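PDB 4EGW: magnesium transport protein CorA from Methanocaldococcus jannaschii, which mediates influx of magnesium ions as a homopentamer, opening when cytoplasmic magnesium is low and closing when it is high. Local coordinates for residues R88-E91 / Y96-I99; I109-L114 / H210-A215; G115-I118 / L123-I126. All blocks are in the same frame, centred on the assembly; numbering follows the deposited sequence.

Contact 1: R88-E91 / Y96-I99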
ATOM      1  N   ARG A  88      12.238 -11.089  16.120  1.00 53.63           N
ATOM      2  CA  ARG A  88      12.496 -12.508  16.146  1.00 50.52           C
ATOM      3  C   ARG A  88      11.234 -13.196  16.606  1.00 50.70           C
ATOM      4  O   ARG A  88      10.244 -12.550  16.930  1.00 50.53           O
ATOM      5  CB  ARG A  88      13.613 -12.801  17.139  1.00 51.02           C
ATOM      6  CG  ARG A  88      13.261 -12.391  18.553  1.00 49.76           C
ATOM      7  CD  ARG A  88      14.501 -12.295  19.387  1.00 55.32           C
ATOM      8  NE  ARG A  88      14.227 -11.671  20.674  1.00 65.75           N
ATOM      9  CZ  ARG A  88      14.312 -10.366  20.906  1.00 65.03           C
ATOM     10  NH1 ARG A  88      14.662  -9.539  19.928  1.00 62.92           N
ATOM     11  NH2 ARG A  88      14.047  -9.891  22.115  1.00 63.75           N
ATOM     12  N   VAL A  89      11.286 -14.515  16.665  1.00 52.28           N
ATOM     13  CA  VAL A  89      10.243 -15.271  17.315  1.00 51.66           C
ATOM     14  C   VAL A  89      10.898 -16.032  18.452  1.00 64.54           C
ATOM     15  O   VAL A  89      11.902 -16.721  18.252  1.00 70.96           O
ATOM     16  CB  VAL A  89       9.590 -16.273  16.363  1.00 43.26           C
ATOM     17  CG1 VAL A  89       8.350 -16.882  17.018  1.00 45.10           C
ATOM     18  CG2 VAL A  89       9.228 -15.605  15.057  1.00 35.29           C
ATOM     19  N   GLU A  90      10.343 -15.888  19.650  1.00 66.45           N
ATOM     20  CA  GLU A  90      10.847 -16.611  20.806  1.00 73.37           C
ATOM     21  C   GLU A  90       9.783 -17.579  21.308  1.00 80.38           C
ATOM     22  O   GLU A  90       8.587 -17.308  21.191  1.00 76.83           O
ATOM     23  CB  GLU A  90      11.275 -15.645  21.912  1.00 75.09           C
ATOM     24  CG  GLU A  90      12.465 -14.788  21.546  1.00 78.32           C
ATOM     25  CD  GLU A  90      13.311 -14.450  22.749  1.00 88.11           C
ATOM     26  OE1 GLU A  90      12.761 -14.424  23.874  1.00 92.82           O
ATOM     27  OE2 GLU A  90      14.529 -14.231  22.570  1.00 89.51           O
ATOM     28  N   GLU A  91      10.212 -18.714  21.854  1.00 89.40           N
ATOM     29  CA  GLU A  91       9.254 -19.737  22.252  1.00 93.14           C
ATOM     30  C   GLU A  91       8.772 -19.636  23.693  1.00 95.72           C
ATOM     31  O   GLU A  91       9.235 -18.808  24.478  1.00 96.35           O
ATOM     32  CB  GLU A  91       9.796 -21.136  21.974  1.00 95.25           C
ATOM     33  CG  GLU A  91       8.907 -21.926  21.037  1.00 94.86           C
ATOM     34  CD  GLU A  91       8.519 -23.272  21.600  1.00 97.54           C
ATOM     35  OE1 GLU A  91       7.354 -23.422  22.027  1.00100.33           O
ATOM     36  OE2 GLU A  91       9.379 -24.179  21.612  1.00 96.63           O
ATOM     37  N   TYR A  96       3.587 -16.942  23.458  1.00 60.48           N
ATOM     38  CA  TYR A  96       4.399 -16.702  22.258  1.00 64.00           C
ATOM     39  C   TYR A  96       4.805 -15.240  22.132  1.00 67.47           C
ATOM     40  O   TYR A  96       4.063 -14.343  22.544  1.00 71.08           O
ATOM     41  CB  TYR A  96       3.672 -17.153  20.987  1.00 64.05           C
ATOM     42  CG  TYR A  96       3.932 -18.598  20.660  1.00 69.91           C
ATOM     43  CD1 TYR A  96       5.143 -18.992  20.107  1.00 71.29           C
ATOM     44  CD2 TYR A  96       2.983 -19.576  20.930  1.00 78.32           C
ATOM     45  CE1 TYR A  96       5.405 -20.316  19.820  1.00 79.84           C
ATOM     46  CE2 TYR A  96       3.232 -20.909  20.642  1.00 84.90           C
ATOM     47  CZ  TYR A  96       4.447 -21.274  20.086  1.00 85.27           C
ATOM     48  OH  TYR A  96       4.714 -22.593  19.792  1.00 85.44           O
ATOM     49  N   LEU A  97       5.987 -15.000  21.570  1.00 62.74           N
ATOM     50  CA  LEU A  97       6.482 -13.634  21.422  1.00 58.29           C
ATOM     51  C   LEU A  97       7.047 -13.361  20.044  1.00 54.93           C
ATOM     52  O   LEU A  97       7.958 -14.051  19.587  1.00 54.39           O
ATOM     53  CB  LEU A  97       7.544 -13.298  22.481  1.00 59.29           C
ATOM     54  CG  LEU A  97       8.205 -11.908  22.373  1.00 56.24           C
ATOM     55  CD1 LEU A  97       7.181 -10.783  22.448  1.00 55.96           C
ATOM     56  CD2 LEU A  97       9.268 -11.707  23.438  1.00 53.39           C
ATOM     57  N   ILE A  98       6.500 -12.342  19.388  1.00 54.51           N
ATOM     58  CA  ILE A  98       7.082 -11.828  18.159  1.00 48.64           C
ATOM     59  C   ILE A  98       7.512 -10.388  18.358  1.00 46.18           C
ATOM     60  O   ILE A  98       6.728  -9.531  18.770  1.00 50.37           O
ATOM     61  CB  ILE A  98       6.116 -11.892  16.951  1.00 51.81           C
ATOM     62  CG1 ILE A  98       5.373 -13.235  16.900  1.00 53.33           C
ATOM     63  CG2 ILE A  98       6.882 -11.606  15.642  1.00 46.34           C
ATOM     64  CD1 ILE A  98       4.155 -13.301  17.791  1.00 55.23           C
ATOM     65  N   ILE A  99       8.783 -10.146  18.089  1.00 45.48           N
ATOM     66  CA  ILE A  99       9.313  -8.806  17.993  1.00 51.27           C
ATOM     67  C   ILE A  99       9.260  -8.473  16.513  1.00 52.88           C
ATOM     68  O   ILE A  99       9.546  -9.321  15.663  1.00 56.90           O
ATOM     69  CB  ILE A  99      10.786  -8.749  18.488  1.00 35.55           C
ATOM     70  CG1 ILE A  99      10.902  -9.310  19.918  1.00 30.97           C
ATOM     71  CG2 ILE A  99      11.352  -7.320  18.375  1.00 32.67           C
ATOM     72  CD1 ILE A  99      10.036  -8.601  20.940  1.00 28.44           C
TER

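Contact 2: I109-L114 / H210-A215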
ATOM      1  N   ILE A 109      12.256   9.598   9.084  1.00 70.60           N
ATOM      2  CA  ILE A 109      11.678   8.284   9.355  1.00 53.72           C
ATOM      3  C   ILE A 109      12.723   7.230   9.706  1.00 52.71           C
ATOM      4  O   ILE A 109      13.820   7.210   9.146  1.00 56.28           O
ATOM      5  CB  ILE A 109      10.872   7.764   8.158  1.00 43.23           C
ATOM      6  CG1 ILE A 109       9.723   8.716   7.815  1.00 39.79           C
ATOM      7  CG2 ILE A 109      10.335   6.374   8.452  1.00 38.45           C
ATOM      8  CD1 ILE A 109      10.161   9.965   7.080  1.00 42.84           C
ATOM      9  N   THR A 110      12.371   6.356  10.641  1.00 48.78           N
ATOM     10  CA  THR A 110      13.184   5.187  10.982  1.00 46.06           C
ATOM     11  C   THR A 110      12.220   4.056  11.344  1.00 47.32           C
ATOM     12  O   THR A 110      11.032   4.151  11.053  1.00 55.38           O
ATOM     13  CB  THR A 110      14.202   5.454  12.127  1.00 56.48           C
ATOM     14  OG1 THR A 110      13.509   5.747  13.346  1.00 58.70           O
ATOM     15  CG2 THR A 110      15.144   6.610  11.773  1.00 57.81           C
ATOM     16  N   THR A 111      12.718   2.974  11.933  1.00 42.44           N
ATOM     17  CA  THR A 111      11.832   1.913  12.388  1.00 36.12           C
ATOM     18  C   THR A 111      11.979   1.692  13.877  1.00 37.94           C
ATOM     19  O   THR A 111      12.935   2.158  14.491  1.00 43.70           O
ATOM     20  CB  THR A 111      12.092   0.592  11.686  1.00 35.45           C
ATOM     21  OG1 THR A 111      13.366   0.086  12.085  1.00 34.85           O
ATOM     22  CG2 THR A 111      12.047   0.768  10.186  1.00 36.96           C
ATOM     23  N   THR A 112      11.004   0.994  14.446  1.00 37.38           N
ATOM     24  CA  THR A 112      10.878   0.846  15.881  1.00 39.50           C
ATOM     25  C   THR A 112      10.251  -0.516  16.170  1.00 41.97           C
ATOM     26  O   THR A 112       9.386  -0.983  15.432  1.00 35.79           O
ATOM     27  CB  THR A 112       9.965   1.953  16.449  1.00 46.61           C
ATOM     28  OG1 THR A 112      10.096   2.033  17.880  1.00 51.46           O
ATOM     29  CG2 THR A 112       8.510   1.673  16.083  1.00 44.76           C
ATOM     30  N   SER A 113      10.685  -1.155  17.249  1.00 47.27           N
ATOM     31  CA  SER A 113      10.223  -2.500  17.558  1.00 41.55           C
ATOM     32  C   SER A 113       8.963  -2.544  18.405  1.00 44.89           C
ATOM     33  O   SER A 113       8.731  -1.714  19.298  1.00 41.09           O
ATOM     34  CB  SER A 113      11.333  -3.320  18.217  1.00 43.97           C
ATOM     35  OG  SER A 113      12.327  -3.681  17.273  1.00 46.85           O
ATOM     36  N   LEU A 114       8.129  -3.525  18.100  1.00 47.02           N
ATOM     37  CA  LEU A 114       7.014  -3.843  18.963  1.00 40.43           C
ATOM     38  C   LEU A 114       7.066  -5.312  19.294  1.00 31.08           C
ATOM     39  O   LEU A 114       7.464  -6.129  18.465  1.00 28.52           O
ATOM     40  CB  LEU A 114       5.680  -3.488  18.309  1.00 48.65           C
ATOM     41  CG  LEU A 114       5.339  -3.915  16.882  1.00 47.96           C
ATOM     42  CD1 LEU A 114       6.252  -4.987  16.368  1.00 54.35           C
ATOM     43  CD2 LEU A 114       3.892  -4.376  16.824  1.00 45.73           C
ATOM     44  N   HIS A 210      16.025  -1.221   5.658  1.00 38.98           N
ATOM     45  CA  HIS A 210      16.618  -2.390   5.052  1.00 45.42           C
ATOM     46  C   HIS A 210      16.977  -3.404   6.126  1.00 45.47           C
ATOM     47  O   HIS A 210      16.632  -4.588   6.039  1.00 38.53           O
ATOM     48  CB  HIS A 210      17.825  -2.013   4.224  1.00 44.49           C
ATOM     49  CG  HIS A 210      18.192  -3.059   3.228  1.00 51.79           C
ATOM     50  ND1 HIS A 210      19.129  -4.040   3.489  1.00 54.75           N
ATOM     51  CD2 HIS A 210      17.728  -3.302   1.979  1.00 52.10           C
ATOM     52  CE1 HIS A 210      19.237  -4.829   2.437  1.00 59.32           C
ATOM     53  NE2 HIS A 210      18.398  -4.402   1.506  1.00 59.58           N
ATOM     54  N   LYS A 211      17.668  -2.918   7.147  1.00 51.92           N
ATOM     55  CA  LYS A 211      17.935  -3.704   8.339  1.00 57.24           C
ATOM     56  C   LYS A 211      16.625  -4.313   8.847  1.00 49.91           C
ATOM     57  O   LYS A 211      16.541  -5.521   9.084  1.00 46.37           O
ATOM     58  CB  LYS A 211      18.524  -2.794   9.417  1.00 59.71           C
ATOM     59  CG  LYS A 211      19.826  -3.258  10.025  1.00 65.65           C
ATOM     60  CD  LYS A 211      20.167  -2.375  11.223  1.00 69.95           C
ATOM     61  CE  LYS A 211      21.239  -2.978  12.114  1.00 72.33           C
ATOM     62  NZ  LYS A 211      21.273  -2.282  13.439  1.00 75.01           N
ATOM     63  N   SER A 212      15.606  -3.465   8.990  1.00 45.72           N
ATOM     64  CA  SER A 212      14.332  -3.868   9.588  1.00 49.38           C
ATOM     65  C   SER A 212      13.645  -4.934   8.764  1.00 46.04           C
ATOM     66  O   SER A 212      13.242  -5.969   9.287  1.00 52.93           O
ATOM     67  CB  SER A 212      13.392  -2.666   9.733  1.00 55.27           C
ATOM     68  OG  SER A 212      13.690  -1.905  10.891  1.00 56.11           O
ATOM     69  N   LEU A 213      13.508  -4.664   7.471  1.00 37.85           N
ATOM     70  CA  LEU A 213      12.860  -5.581   6.556  1.00 34.24           C
ATOM     71  C   LEU A 213      13.622  -6.885   6.514  1.00 41.52           C
ATOM     72  O   LEU A 213      13.040  -7.947   6.318  1.00 48.97           O
ATOM     73  CB  LEU A 213      12.784  -4.955   5.171  1.00 37.18           C
ATOM     74  CG  LEU A 213      11.932  -3.683   5.208  1.00 42.76           C
ATOM     75  CD1 LEU A 213      12.246  -2.746   4.058  1.00 45.87           C
ATOM     76  CD2 LEU A 213      10.463  -4.041   5.230  1.00 47.30           C
ATOM     77  N   ILE A 214      14.931  -6.810   6.703  1.00 46.26           N
ATOM     78  CA  ILE A 214      15.710  -8.024   6.813  1.00 49.32           C
ATOM     79  C   ILE A 214      15.212  -8.801   8.031  1.00 57.78           C
ATOM     80  O   ILE A 214      14.768  -9.946   7.914  1.00 61.41           O
ATOM     81  CB  ILE A 214      17.206  -7.739   6.941  1.00 46.99           C
ATOM     82  CG1 ILE A 214      17.750  -7.178   5.635  1.00 40.07           C
ATOM     83  CG2 ILE A 214      17.937  -9.017   7.231  1.00 50.90           C
ATOM     84  CD1 ILE A 214      17.572  -8.132   4.487  1.00 39.13           C
ATOM     85  N   ALA A 215      15.247  -8.150   9.190  1.00 57.33           N
ATOM     86  CA  ALA A 215      14.898  -8.786  10.458  1.00 54.25           C
ATOM     87  C   ALA A 215      13.433  -9.241  10.520  1.00 60.32           C
ATOM     88  O   ALA A 215      13.124 -10.288  11.101  1.00 66.41           O
ATOM     89  CB  ALA A 215      15.219  -7.853  11.608  1.00 50.15           C
TER

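Contact 3: G115-I118 / L123-I126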
ATOM      1  N   GLY A 115       6.746  -5.633  20.539  1.00 33.45           N
ATOM      2  CA  GLY A 115       6.513  -7.004  20.919  1.00 42.00           C
ATOM      3  C   GLY A 115       5.078  -7.403  20.650  1.00 47.79           C
ATOM      4  O   GLY A 115       4.139  -6.629  20.879  1.00 46.85           O
ATOM      5  N   ILE A 116       4.904  -8.641  20.217  1.00 46.32           N
ATOM      6  CA  ILE A 116       3.582  -9.198  20.056  1.00 50.43           C
ATOM      7  C   ILE A 116       3.549 -10.515  20.804  1.00 56.05           C
ATOM      8  O   ILE A 116       4.202 -11.477  20.401  1.00 63.23           O
ATOM      9  CB  ILE A 116       3.337  -9.493  18.587  1.00 54.49           C
ATOM     10  CG1 ILE A 116       3.319  -8.187  17.797  1.00 53.91           C
ATOM     11  CG2 ILE A 116       2.059 -10.299  18.410  1.00 59.20           C
ATOM     12  CD1 ILE A 116       3.197  -8.389  16.309  1.00 56.54           C
ATOM     13  N   TYR A 117       2.774 -10.579  21.877  1.00 50.17           N
ATOM     14  CA  TYR A 117       2.714 -11.808  22.654  1.00 46.20           C
ATOM     15  C   TYR A 117       1.421 -12.539  22.339  1.00 50.54           C
ATOM     16  O   TYR A 117       0.362 -11.925  22.218  1.00 56.76           O
ATOM     17  CB  TYR A 117       2.786 -11.512  24.152  1.00 44.73           C
ATOM     18  CG  TYR A 117       4.017 -10.757  24.607  1.00 47.63           C
ATOM     19  CD1 TYR A 117       4.303  -9.495  24.111  1.00 50.28           C
ATOM     20  CD2 TYR A 117       4.873 -11.289  25.563  1.00 52.10           C
ATOM     21  CE1 TYR A 117       5.411  -8.790  24.534  1.00 51.93           C
ATOM     22  CE2 TYR A 117       5.986 -10.591  25.998  1.00 56.05           C
ATOM     23  CZ  TYR A 117       6.250  -9.339  25.480  1.00 58.41           C
ATOM     24  OH  TYR A 117       7.362  -8.628  25.894  1.00 61.45           O
ATOM     25  N   ILE A 118       1.494 -13.852  22.202  1.00 53.13           N
ATOM     26  CA  ILE A 118       0.278 -14.623  22.001  1.00 56.78           C
ATOM     27  C   ILE A 118       0.073 -15.649  23.090  1.00 60.17           C
ATOM     28  O   ILE A 118       0.795 -16.637  23.168  1.00 67.98           O
ATOM     29  CB  ILE A 118       0.310 -15.349  20.670  1.00 55.63           C
ATOM     30  CG1 ILE A 118       0.377 -14.319  19.546  1.00 61.32           C
ATOM     31  CG2 ILE A 118      -0.896 -16.249  20.543  1.00 49.88           C
ATOM     32  CD1 ILE A 118       0.265 -14.914  18.185  1.00 67.98           C
ATOM     33  N   LEU A 123      -3.979 -12.095  21.681  1.00 47.00           N
ATOM     34  CA  LEU A 123      -2.917 -11.435  20.926  1.00 39.68           C
ATOM     35  C   LEU A 123      -2.699 -10.062  21.551  1.00 48.18           C
ATOM     36  O   LEU A 123      -3.550  -9.180  21.431  1.00 53.37           O
ATOM     37  CB  LEU A 123      -3.346 -11.271  19.465  1.00 35.28           C
ATOM     38  CG  LEU A 123      -2.391 -10.814  18.350  1.00 38.29           C
ATOM     39  CD1 LEU A 123      -1.746  -9.456  18.618  1.00 33.03           C
ATOM     40  CD2 LEU A 123      -1.330 -11.850  18.059  1.00 38.93           C
ATOM     41  N   LEU A 124      -1.557  -9.879  22.205  1.00 46.51           N
ATOM     42  CA  LEU A 124      -1.192  -8.591  22.762  1.00 46.70           C
ATOM     43  C   LEU A 124      -0.100  -7.971  21.908  1.00 45.48           C
ATOM     44  O   LEU A 124       0.930  -8.597  21.667  1.00 44.56           O
ATOM     45  CB  LEU A 124      -0.696  -8.739  24.205  1.00 50.24           C
ATOM     46  CG  LEU A 124       0.086  -7.542  24.784  1.00 51.01           C
ATOM     47  CD1 LEU A 124      -0.755  -6.285  24.856  1.00 50.48           C
ATOM     48  CD2 LEU A 124       0.696  -7.832  26.166  1.00 47.61           C
ATOM     49  N   THR A 125      -0.346  -6.751  21.441  1.00 47.93           N
ATOM     50  CA  THR A 125       0.652  -5.975  20.718  1.00 46.87           C
ATOM     51  C   THR A 125       1.136  -4.886  21.632  1.00 50.19           C
ATOM     52  O   THR A 125       0.368  -4.017  22.031  1.00 56.07           O
ATOM     53  CB  THR A 125       0.065  -5.256  19.506  1.00 41.93           C
ATOM     54  OG1 THR A 125      -1.017  -4.414  19.934  1.00 40.12           O
ATOM     55  CG2 THR A 125      -0.439  -6.252  18.478  1.00 42.83           C
ATOM     56  N   ILE A 126       2.416  -4.922  21.959  1.00 53.12           N
ATOM     57  CA  ILE A 126       2.959  -3.951  22.884  1.00 54.10           C
ATOM     58  C   ILE A 126       4.068  -3.119  22.229  1.00 57.58           C
ATOM     59  O   ILE A 126       5.027  -3.660  21.657  1.00 53.25           O
ATOM     60  CB  ILE A 126       3.448  -4.641  24.170  1.00 53.23           C
ATOM     61  CG1 ILE A 126       3.892  -3.603  25.196  1.00 60.03           C
ATOM     62  CG2 ILE A 126       4.550  -5.650  23.866  1.00 47.25           C
ATOM     63  CD1 ILE A 126       3.137  -3.710  26.499  1.00 63.59           C
TER

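Contact 1: R88-E91 / Y96-I99
Arg88 to Glu90 run antiparallel to Tyr96 to Ile99 as the two arms of a beta hairpin, at 166° with their axes 4.9 Å apart. Two backbone bonds are firm: Glu90 N to Leu97 O and Ile99 N to Arg88 O, both 3.0 Å. Two others, Arg88 N to Ile99 O and Leu97 N to Glu90 O, are weak. Arg88 lies beside Ile99, and both side chains point the same way. CG of Arg88 sits between the backbone N and the carbonyl carbon (chi1 61°), and the chain then runs extended to NE. This lays one face of the guanidinium over Ile99 CG1, with CZ 3.7 Å from that carbon. NH2 has its salt bridge with Glu85, while a bridge from NE to Glu90 is weak and doubtful. With an alanine here, Glu85 would probably lose its charged mate and Ile99 CG1 the flat group lying over it. At the turn end, Glu91 lies alongside Tyr96. Its CG is 4.0 Å from Tyr96 CE1, and its carboxylate is tilted 25° from the ring. Glu91 OE1 comes 3.6 Å from Tyr96 OH, with no hydrogen bond assigned. On the face opposite Arg88 and Ile99, Val89 and Ile98 pack on helix 193-225. The edge strand is thus held by two good backbone bonds, joined by the packing of Ile99 on the guanidinium and by the Glu85 charge pair.

Contact 2: I109-L114 / H210-A215
Thr111 and Ser212 meet hydroxyl to hydroxyl where strand 110-119, in the mixed sheet of the alpha-beta-alpha domain, faces the long helix 193-225. Sheet and helix meet here, between 109-114 and 210-215, through this one buried pair, which covers 80 Å² in all. On the helix, His210 turns to helix 233-270, where it packs on Ile250 and Ser253. Lys211 starts out toward the strand, but its extended chain carries the amino group off. Of residues 210 to 215, Ser212 is the one that touches 109-114. Its OG lies beside the backbone N, anti to the carbonyl carbon (chi1 -81°). There it also makes a weak bond back to Tyr208 O, one turn earlier in the helix. On the strand, Thr111 holds OG1 between its own backbone N and carbonyl carbon (chi1 68°), with CG2 beside the N. The two oxygens form a hydrogen bond in which either could be the donor. Thr111 OG1 and Ser212 OG are modelled only 2.3 Å apart, so the exact length is doubtful. Leu213 comes next and turns to helix 233-270, as His210 does. Tyr169 of helix 156-186 touches Thr111, Ser212 and Leu213, and Lys101 of the adjoining strand touches Thr111 and Ser212. In the remaining turn, Ala215 N bonds to Lys211 O. Beside the hydroxyl pair the methyl of Thr111 flanks the serine, with CG2 3.7 Å from Ser212 CB.

Contact 3: G115-I118 / L123-I126
Tyr117 and Ile126 meet on one face of a beta hairpin, and Leu123 meets Ile116 and Ile118 on the other. The strands are antiparallel, with axes 4.6 Å apart. The ring of Tyr117 reaches back along its strand over Gly115. The edge of the ring, at CE1, takes the methyl CG2 of Ile126 at 3.3 Å. Ile126 holds this methyl between its backbone N and carbonyl carbon, which also brings it 3.2 Å from Gly115 O. Gly115 matters here: a CB on it would crowd both the tyrosine edge and this methyl. Leu124 continues the same face, its CB 4.5 Å from Tyr117 CB, and helix 74-80 covers Tyr117 and Leu124. The phenol OH bonds to Asp76 O and Gly80 N, so the far end of the ring is fixed as well.

On the opposite face Leu123 crosses both isoleucines obliquely. Its CG is anti to the backbone N (chi1 -170°), which sends CD2 across to Ile118 CG1 at 3.3 Å and to Ile116 CG2 at 3.7 Å. Helix 156-186 packs on Ile116, Leu123 and Thr125. Thr125 OG1 is hydrogen-bonded to Asp54 OD1 and receives the N-H of Trp52 NE1. Between the faces, Ile126 N bonds to Gly115 O at 2.7 Å, nearly straight at 173°, and Tyr117 and Leu124 bond in both directions. The hairpin is part of the sheet that forms the middle layer of the alpha-beta-alpha domain. It is mostly apolar on both faces, with three good backbone bonds and one weak one, Gly115 N to Ile126 O, between them, and its buried phenol and threonine hydroxyls are satisfied by neighbours.

In the fold
From the N terminus, contact 1 closes first, where strand 88-90 turns back into strand 96-104. It forms an edge of the mixed sheet within this chain. Strand 96-104 then leads on to strand 110-119, its neighbour in the sheet, and residues 96-99 lie against 115-118 of contact 3. Contact 3 closes the next hairpin, onto strand 122-127. Contact 2 opens just before it, at 109-114, and closes only at 210-215, after two further helices. Contact 3 therefore nests in the loop of contact 2, contact 1 precedes both, and none cross. Contacts 1 and 3 assemble neighbouring strands; contact 2 ties that sheet to the long helix 193-225.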